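PDB 3F2K: histone-lysine N-methyltransferase SETMAR from Homo sapiens, which joins a histone H3 lysine methyltransferase to a DNA-binding mariner transposase domain, the part present here, and acts in double-strand break repair and replication fork restart. Local coordinates for residues A[108-111]-A[112-115]; A[141-144]-A[145-149]; A[169-172]-A[173-176]; A[208-211]-A[212-216]. All coordinates share one frame; numbering follows the deposited sequence.

Overall arrangement
All four contacts are helix turns in the RNase H-like transposase domain, interaction 2 running on into a loop. Interactions 1 and 2, centres about 14 Å apart, touch: N109 OD1 lies 2.6 Å from Y149 OH, a probable hydrogen bond joining helix 98-115 to the residue just past helix 140-147. Interactions 3 and 4, centres about 21 Å apart, bring like charges together, K170 NZ 4.3 Å from R213 NH2. Interactions 2 and 3 lie on opposite sides of the chain's centre. Interaction 3 is close to the active site: the F169 side chain is about 6 Å from the magnesium ion held by D38 and D130, the L210 side chain of interaction 4 about 14 Å.

Interaction 1: residues A[108-111]-A[112-115]; sequences MNQK and LQRL
N109 and Q113 stand one helical turn apart, and their amide groups approach at a slant, the planes turned 50° against each other. N109 ND2 comes to 3.4 Å from Q113 NE2, but both are donors and no bond joins them. With its CG anti to the backbone N (chi1 -173°), N109 carries its OD1 to the hydroxyl of Y149, so its amide serves a tertiary bond rather than its helical neighbour. Q113 instead lays its CG 3.2 Å from N109 O, the carbonyl that also accepts the bond from Q113 N.

Another pair, on a different side of the helix, is K111 and R114: K111 is extended, R114 bends at chi3 (42°), and the two chains lie side by side pointing the same way, R114 NH2 3.6 Å from K111 CG. K111 O sits over one guanidinium face. The positive ends stay apart, K111 NZ and R114 NH2 separated by 5.6 Å, and K111 NZ is hydrogen-bonded to H86 ND1.

L115 packs its CG 3.3 Å from K111 O, beside the 2.8 Å bond from L115 N to K111 O. On the buried side, the unbranched methionine side chain of M108 (present here as selenomethionine) and the leucine of L112 suit the apolar interface that helix 98-115 makes with the sheet: both rest on I85 of strand 83-89 and V35 of strand 34-43, with Y149 alongside.

Interaction 2: residues A[141-144]-A[145-149]; sequences LQKL and NELGY
L144 and Y149 both hold CG anti to the carbonyl carbon (chi1 -71° and -76°), which, with L144 chi2 also close to anti, leaves L144 CD2 against the tyrosine at the point where the chain leaves the helix. CD2 lies 3.6 Å from Y149 CB, and the two side chains cross at about a right angle. Leucine and the aliphatic root of tyrosine suit this buried spot, where both rest on L127 of strand 126-128 and where L144 also meets I105 of helix 98-115.

K143 takes a different course: its chain bends at chi2 and chi3, laying CD 3.9 Å from L147 CD1. The bent chain leaves NZ in a salt bridge with D106; E146 OE1, 4.5 Å from K143 NZ, is too far for a second one but probably adds a mild electrostatic attraction. On the exposed side, Q142 and E146 set amide and carboxylate planes within 10° of parallel, with E146 OE2 3.5 Å from Q142 CD. The oxygens facing each other are both acceptors, so this is a contact of neighbours and not a bond.

The last turn is closed by backbone. L144 O receives Y149 N at 2.9 Å and also weak bonds from G148 N and L147 N. G148 N is bonded to N145 O as well, at 3.2 Å. The six-residue bond from Y149 to L144, the shorter one from G148 to N145, and the positive phi of G148, easily adopted by glycine, define a Schellman motif. It ends helix 140-147 within the crossover between the parallel strands 126-128 and 150-151 of the RNase H-like fold.

Interaction 3: residues A[169-172]-A[173-176]; sequences FKHL and NNFL
The closing turns of helix 163-176, which runs beside the magnesium site of the transposase domain, place L172 and L176 one turn apart on a buried side. L172 carries its CG anti to the backbone N (chi1 -180°) and L176 anti to the carbonyl carbon (chi1 -60°); with these unlike settings the branched ends meet, L176 CD1 3.7 Å from L172 CG, and the side chains slant across one another. F175 CD2 lies more loosely against L172 CD1, at 4.4 Å. Apolar residues suit this side because L172 packs on F191 and F194 of helix 184-196, and L176 on the loop residues N46 and F181.

The wet side is polar. H171 and N174 share a water: N174 ND2 donates to it at 2.6 Å, and H171 ND1 is hydrogen-bonded to it at 2.8 Å. A second water donates both to N174 OD1, at 3.0 Å, and to K170 O, at 2.9 Å. The asparagine amide is therefore gripped at both ends, its oxygen and its nitrogen each held by a water, which should fix its rotation. K170 O meanwhile also accepts the backbone bond from N174 N.

Toward the sheet, N173 OD1 is hydrogen-bonded to K40 NZ of strand 34-43, and F169 lies against K40 and against D38, a magnesium ligand on the same strand. At the other neighbour, helix 184-196, F175 meets the F194 ring, while it also makes a cation-pi contact with K179.

Interaction 4: residues A[208-211]-A[212-216]; sequences NQLI and SRWQK
The aromatic contact is a CH-pi interaction between L210 and W214, one turn apart on helix 202-219 of the transposase domain. L210 CB sits over the six-membered ring, 3.9 Å from its centroid and 13° off the normal. L210 O lies above the same indole, toward its rim. I211 adds an apolar touch, its CD1 3.6 Å from W214 CZ3. The broad indole suits a position where it also meets L21 and I22 of helix 8-27.

Among the hydrogen bonds, W214 N to L210 O is nearly straight at 176°. Q209 O accepts twice, from R213 N at 3.1 Å and from S212 OG at 2.9 Å. S212 chi1 (65°) puts OG in the crowded position between its N and carbonyl carbon, from which the small hydroxyl turns back along the helix to Q209 O. R213 is extended from CG to NE and spends its charge outside this turn, on D160 O and in a cation-pi contact with Y166.

In the kinked part, N208 O and S212 N stand 4.5 Å apart, and a water bridges them, donating to N208 O at 2.8 Å and accepting from S212 N at 2.9 Å.

Interaction 1: residues A[108-111]-A[112-115]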
# COMPACT_ATOMS: atom_id res chain seq x y z
N MSE A 108 11.11 7.64 -0.52
CA MSE A 108 10.07 7.31 -1.56
C MSE A 108 9.75 8.55 -2.44
O MSE A 108 9.62 8.41 -3.67
CB MSE A 108 8.80 6.81 -0.93
CG MSE A 108 7.62 6.55 -2.00
SE MSE A 108 6.61 8.02 -2.31
CE MSE A 108 5.96 8.45 -0.51
N ASN A 109 9.54 9.69 -1.79
CA ASN A 109 9.20 10.88 -2.49
C ASN A 109 10.33 11.31 -3.47
O ASN A 109 10.04 11.79 -4.59
CB ASN A 109 8.82 12.01 -1.53
CG ASN A 109 8.27 13.23 -2.26
OD1 ASN A 109 7.24 13.16 -2.92
ND2 ASN A 109 9.06 14.37 -2.21
N GLN A 110 11.61 11.09 -3.09
CA GLN A 110 12.67 11.47 -4.02
C GLN A 110 12.57 10.58 -5.29
O GLN A 110 12.80 11.03 -6.44
CB GLN A 110 14.05 11.32 -3.42
CG GLN A 110 14.25 12.22 -2.19
CD GLN A 110 15.70 12.05 -1.70
OE1 GLN A 110 16.11 10.98 -1.26
NE2 GLN A 110 16.47 13.09 -1.87
N LYS A 111 12.32 9.31 -5.07
CA LYS A 111 12.16 8.40 -6.22
C LYS A 111 10.97 8.73 -7.11
O LYS A 111 11.07 8.59 -8.33
CB LYS A 111 12.10 6.93 -5.75
CG LYS A 111 13.43 6.47 -5.18
CD LYS A 111 13.32 5.11 -4.59
CE LYS A 111 14.68 4.58 -4.09
NZ LYS A 111 14.56 3.07 -3.85
N LEU A 112 9.86 9.13 -6.49
CA LEU A 112 8.65 9.52 -7.22
C LEU A 112 8.99 10.73 -8.07
O LEU A 112 8.61 10.80 -9.26
CB LEU A 112 7.55 9.87 -6.21
CG LEU A 112 6.25 10.37 -6.82
CD1 LEU A 112 5.67 9.26 -7.76
CD2 LEU A 112 5.22 10.82 -5.78
N GLN A 113 9.75 11.66 -7.46
CA GLN A 113 10.13 12.89 -8.16
C GLN A 113 10.93 12.56 -9.43
O GLN A 113 10.64 13.17 -10.48
CB GLN A 113 10.95 13.82 -7.25
CG GLN A 113 10.07 14.51 -6.24
CD GLN A 113 10.87 15.30 -5.21
OE1 GLN A 113 11.96 14.92 -4.85
NE2 GLN A 113 10.27 16.35 -4.71
N ARG A 114 11.87 11.62 -9.34
CA ARG A 114 12.61 11.16 -10.51
C ARG A 114 11.71 10.45 -11.52
O ARG A 114 11.73 10.73 -12.73
CB ARG A 114 13.70 10.18 -10.09
CG ARG A 114 14.52 9.62 -11.27
CD ARG A 114 15.73 8.86 -10.81
NE ARG A 114 15.49 7.99 -9.65
CZ ARG A 114 14.81 6.83 -9.70
NH1 ARG A 114 14.26 6.39 -10.85
NH2 ARG A 114 14.68 6.13 -8.59
N LEU A 115 10.89 9.53 -11.01
CA LEU A 115 9.99 8.77 -11.89
C LEU A 115 8.96 9.65 -12.62
O LEU A 115 8.61 9.30 -13.78
CB LEU A 115 9.32 7.62 -11.12
CG LEU A 115 10.26 6.46 -10.71
CD1 LEU A 115 9.53 5.58 -9.63
CD2 LEU A 115 10.84 5.59 -11.89

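Interaction 2: residues A[141-144]-A[145-149]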
# COMPACT_ATOMS: atom_id res chain seq x y z
N LEU A 141 3.26 12.63 10.18
CA LEU A 141 2.29 13.60 9.73
C LEU A 141 2.96 14.88 9.23
O LEU A 141 2.64 15.40 8.15
CB LEU A 141 1.29 13.91 10.87
CG LEU A 141 0.45 12.64 11.26
CD1 LEU A 141 -0.47 13.02 12.34
CD2 LEU A 141 -0.36 12.22 9.99
N GLN A 142 3.91 15.39 10.00
CA GLN A 142 4.65 16.57 9.54
C GLN A 142 5.41 16.35 8.20
O GLN A 142 5.44 17.24 7.37
CB GLN A 142 5.59 17.07 10.62
CG GLN A 142 6.10 18.50 10.22
CD GLN A 142 7.06 19.07 11.21
OE1 GLN A 142 8.21 18.60 11.37
NE2 GLN A 142 6.62 20.10 11.89
N LYS A 143 6.00 15.19 8.01
CA LYS A 143 6.71 14.91 6.79
C LYS A 143 5.76 14.99 5.60
O LYS A 143 6.09 15.54 4.55
CB LYS A 143 7.33 13.52 6.88
CG LYS A 143 8.19 13.13 5.63
CD LYS A 143 9.27 14.16 5.35
CE LYS A 143 10.30 14.21 6.45
NZ LYS A 143 11.49 15.00 5.91
N LEU A 144 4.60 14.37 5.77
CA LEU A 144 3.57 14.39 4.73
C LEU A 144 3.16 15.83 4.46
O LEU A 144 3.16 16.23 3.28
CB LEU A 144 2.34 13.53 5.10
CG LEU A 144 2.78 12.02 5.00
CD1 LEU A 144 1.69 11.11 5.66
CD2 LEU A 144 3.14 11.48 3.57
N ASN A 145 2.92 16.62 5.50
CA ASN A 145 2.51 17.99 5.27
C ASN A 145 3.64 18.77 4.50
O ASN A 145 3.37 19.48 3.52
CB ASN A 145 2.12 18.67 6.59
CG ASN A 145 1.82 20.16 6.42
OD1 ASN A 145 2.67 21.02 6.76
ND2 ASN A 145 0.64 20.48 5.91
N GLU A 146 4.88 18.60 4.94
CA GLU A 146 6.03 19.28 4.38
C GLU A 146 6.31 18.92 2.94
O GLU A 146 6.65 19.82 2.18
CB GLU A 146 7.27 19.03 5.22
CG GLU A 146 7.15 19.67 6.55
CD GLU A 146 8.45 19.56 7.34
OE1 GLU A 146 9.30 18.75 6.95
OE2 GLU A 146 8.61 20.27 8.37
N LEU A 147 6.02 17.69 2.54
CA LEU A 147 6.27 17.30 1.16
C LEU A 147 5.09 17.49 0.26
O LEU A 147 5.20 17.21 -0.94
CB LEU A 147 6.76 15.86 1.10
CG LEU A 147 8.09 15.51 1.78
CD1 LEU A 147 8.31 14.06 1.61
CD2 LEU A 147 9.31 16.32 1.11
N GLY A 148 3.95 17.92 0.84
CA GLY A 148 2.73 18.24 0.03
C GLY A 148 1.79 17.06 -0.22
O GLY A 148 1.02 17.10 -1.17
N TYR A 149 1.80 16.05 0.67
CA TYR A 149 0.90 14.82 0.52
C TYR A 149 -0.42 15.00 1.24
O TYR A 149 -0.46 15.29 2.43
CB TYR A 149 1.59 13.52 1.02
CG TYR A 149 2.64 12.93 0.11
CD1 TYR A 149 2.44 11.70 -0.53
CD2 TYR A 149 3.92 13.55 -0.04
CE1 TYR A 149 3.39 11.16 -1.37
CE2 TYR A 149 4.89 13.02 -0.89
CZ TYR A 149 4.60 11.82 -1.58
OH TYR A 149 5.54 11.28 -2.41

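Interaction 3: residues A[169-172]-A[173-176]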
# COMPACT_ATOMS: atom_id res chain seq x y z
N PHE A 169 0.07 -7.94 -2.64
CA PHE A 169 0.37 -9.02 -1.73
C PHE A 169 -0.29 -10.35 -2.10
O PHE A 169 0.26 -11.39 -1.85
CB PHE A 169 0.07 -8.61 -0.24
CG PHE A 169 1.10 -7.57 0.32
CD1 PHE A 169 2.31 -7.36 -0.32
CD2 PHE A 169 0.84 -6.82 1.47
CE1 PHE A 169 3.23 -6.40 0.16
CE2 PHE A 169 1.80 -5.85 1.96
CZ PHE A 169 2.95 -5.66 1.29
N LYS A 170 -1.48 -10.27 -2.68
CA LYS A 170 -2.16 -11.46 -3.17
C LYS A 170 -1.31 -12.18 -4.21
O LYS A 170 -1.01 -13.39 -4.08
CB LYS A 170 -3.51 -11.05 -3.75
CG LYS A 170 -4.21 -12.10 -4.60
CD LYS A 170 -5.49 -11.59 -5.20
CE LYS A 170 -5.32 -10.37 -6.12
NZ LYS A 170 -6.70 -9.69 -6.37
N HIS A 171 -0.83 -11.42 -5.18
CA HIS A 171 0.04 -11.97 -6.22
C HIS A 171 1.43 -12.40 -5.69
O HIS A 171 2.01 -13.45 -6.13
CB HIS A 171 0.18 -10.99 -7.34
CG HIS A 171 -1.07 -10.85 -8.15
ND1 HIS A 171 -1.49 -11.85 -9.00
CD2 HIS A 171 -2.02 -9.90 -8.18
CE1 HIS A 171 -2.63 -11.49 -9.57
NE2 HIS A 171 -2.99 -10.31 -9.07
N LEU A 172 1.94 -11.67 -4.71
CA LEU A 172 3.20 -12.07 -4.04
C LEU A 172 3.02 -13.39 -3.29
O LEU A 172 3.90 -14.25 -3.42
CB LEU A 172 3.67 -10.99 -3.07
CG LEU A 172 4.99 -11.28 -2.29
CD1 LEU A 172 6.22 -11.40 -3.28
CD2 LEU A 172 5.20 -10.10 -1.32
N ASN A 173 1.94 -13.55 -2.51
CA ASN A 173 1.64 -14.85 -1.87
C ASN A 173 1.66 -15.99 -2.87
O ASN A 173 2.28 -17.03 -2.62
CB ASN A 173 0.31 -14.82 -1.14
CG ASN A 173 0.35 -13.94 0.11
OD1 ASN A 173 1.41 -13.67 0.65
ND2 ASN A 173 -0.81 -13.51 0.58
N ASN A 174 1.00 -15.80 -4.00
CA ASN A 174 1.02 -16.83 -5.09
C ASN A 174 2.47 -17.17 -5.48
O ASN A 174 2.87 -18.36 -5.48
CB ASN A 174 0.22 -16.40 -6.32
CG ASN A 174 -1.27 -16.35 -6.07
OD1 ASN A 174 -1.80 -16.97 -5.14
ND2 ASN A 174 -1.98 -15.58 -6.91
N PHE A 175 3.25 -16.14 -5.75
CA PHE A 175 4.64 -16.26 -6.13
C PHE A 175 5.53 -16.98 -5.08
O PHE A 175 6.45 -17.72 -5.44
CB PHE A 175 5.21 -14.86 -6.37
CG PHE A 175 6.65 -14.83 -6.80
CD1 PHE A 175 6.98 -14.96 -8.15
CD2 PHE A 175 7.68 -14.66 -5.86
CE1 PHE A 175 8.32 -14.91 -8.58
CE2 PHE A 175 8.98 -14.62 -6.29
CZ PHE A 175 9.30 -14.72 -7.66
N LEU A 176 5.30 -16.71 -3.79
CA LEU A 176 6.20 -17.27 -2.77
C LEU A 176 5.87 -18.73 -2.47
O LEU A 176 6.69 -19.44 -1.87
CB LEU A 176 6.14 -16.45 -1.48
CG LEU A 176 6.53 -14.98 -1.55
CD1 LEU A 176 6.01 -14.23 -0.30
CD2 LEU A 176 8.02 -14.72 -1.83
O HOH W 1 -2.94 -15.22 -2.95
O HOH W 2 -0.70 -14.52 -8.89

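Interaction 4: residues A[208-211]-A[212-216]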
# COMPACT_ATOMS: atom_id res chain seq x y z
N ASN A 208 -6.99 0.90 -10.04
CA ASN A 208 -8.30 1.06 -10.74
C ASN A 208 -9.46 0.23 -10.15
O ASN A 208 -10.64 0.68 -10.11
CB ASN A 208 -8.07 0.95 -12.25
CG ASN A 208 -7.41 2.22 -12.78
OD1 ASN A 208 -8.03 3.30 -12.74
ND2 ASN A 208 -6.16 2.13 -13.27
N GLN A 209 -9.09 -0.90 -9.56
CA GLN A 209 -10.07 -1.75 -8.86
C GLN A 209 -10.70 -1.04 -7.68
O GLN A 209 -11.75 -1.47 -7.26
CB GLN A 209 -9.44 -3.05 -8.40
CG GLN A 209 -9.46 -4.01 -9.57
CD GLN A 209 -8.78 -5.33 -9.31
OE1 GLN A 209 -8.24 -5.55 -8.25
NE2 GLN A 209 -8.82 -6.23 -10.31
N LEU A 210 -10.09 0.04 -7.16
CA LEU A 210 -10.69 0.72 -6.02
C LEU A 210 -12.16 1.11 -6.23
O LEU A 210 -12.96 1.03 -5.26
CB LEU A 210 -9.91 2.01 -5.61
CG LEU A 210 -8.57 1.83 -4.90
CD1 LEU A 210 -7.81 3.17 -4.87
CD2 LEU A 210 -8.85 1.34 -3.43
N ILE A 211 -12.49 1.62 -7.41
CA ILE A 211 -13.86 2.08 -7.64
C ILE A 211 -14.85 0.94 -7.45
O ILE A 211 -15.86 1.05 -6.73
CB ILE A 211 -14.03 2.68 -9.03
CG1 ILE A 211 -13.02 3.83 -9.17
CG2 ILE A 211 -15.45 3.27 -9.18
CD1 ILE A 211 -13.39 4.92 -8.23
N SER A 212 -14.53 -0.18 -8.06
CA SER A 212 -15.41 -1.36 -7.95
C SER A 212 -15.51 -1.88 -6.50
O SER A 212 -16.61 -2.28 -6.04
CB SER A 212 -15.04 -2.46 -8.97
OG SER A 212 -13.76 -3.00 -8.72
N ARG A 213 -14.40 -1.84 -5.76
CA ARG A 213 -14.38 -2.30 -4.38
C ARG A 213 -15.12 -1.33 -3.43
O ARG A 213 -15.86 -1.79 -2.51
CB ARG A 213 -12.95 -2.46 -3.89
CG ARG A 213 -12.32 -3.71 -4.55
CD ARG A 213 -10.93 -3.88 -4.05
NE ARG A 213 -10.40 -5.13 -4.57
CZ ARG A 213 -10.27 -6.26 -3.89
NH1 ARG A 213 -10.58 -6.30 -2.59
NH2 ARG A 213 -9.81 -7.37 -4.51
N TRP A 214 -14.92 -0.01 -3.61
CA TRP A 214 -15.79 0.93 -2.87
C TRP A 214 -17.28 0.64 -3.08
O TRP A 214 -18.09 0.66 -2.11
CB TRP A 214 -15.48 2.40 -3.19
CG TRP A 214 -14.07 2.77 -2.72
CD1 TRP A 214 -13.38 2.27 -1.67
CD2 TRP A 214 -13.21 3.72 -3.37
NE1 TRP A 214 -12.10 2.88 -1.60
CE2 TRP A 214 -12.01 3.80 -2.63
CE3 TRP A 214 -13.37 4.55 -4.48
CZ2 TRP A 214 -10.93 4.63 -3.02
CZ3 TRP A 214 -12.32 5.39 -4.86
CH2 TRP A 214 -11.11 5.42 -4.13
N GLN A 215 -17.64 0.38 -4.33
CA GLN A 215 -19.06 0.15 -4.64
C GLN A 215 -19.57 -1.13 -4.05
O GLN A 215 -20.71 -1.19 -3.57
CB GLN A 215 -19.33 0.17 -6.16
CG GLN A 215 -20.86 0.18 -6.52
CD GLN A 215 -21.58 1.35 -5.90
OE1 GLN A 215 -21.22 2.51 -6.15
NE2 GLN A 215 -22.62 1.08 -5.09
N LYS A 216 -18.74 -2.14 -4.04
CA LYS A 216 -19.17 -3.44 -3.49
C LYS A 216 -19.37 -3.28 -2.00
O LYS A 216 -20.32 -3.86 -1.40
CB LYS A 216 -18.12 -4.50 -3.76
CG LYS A 216 -18.08 -4.99 -5.22
CD LYS A 216 -17.09 -6.12 -5.26
CE LYS A 216 -16.67 -6.43 -6.69
NZ LYS A 216 -15.92 -7.74 -6.57
O HOH W 3 -13.13 -0.42 -10.55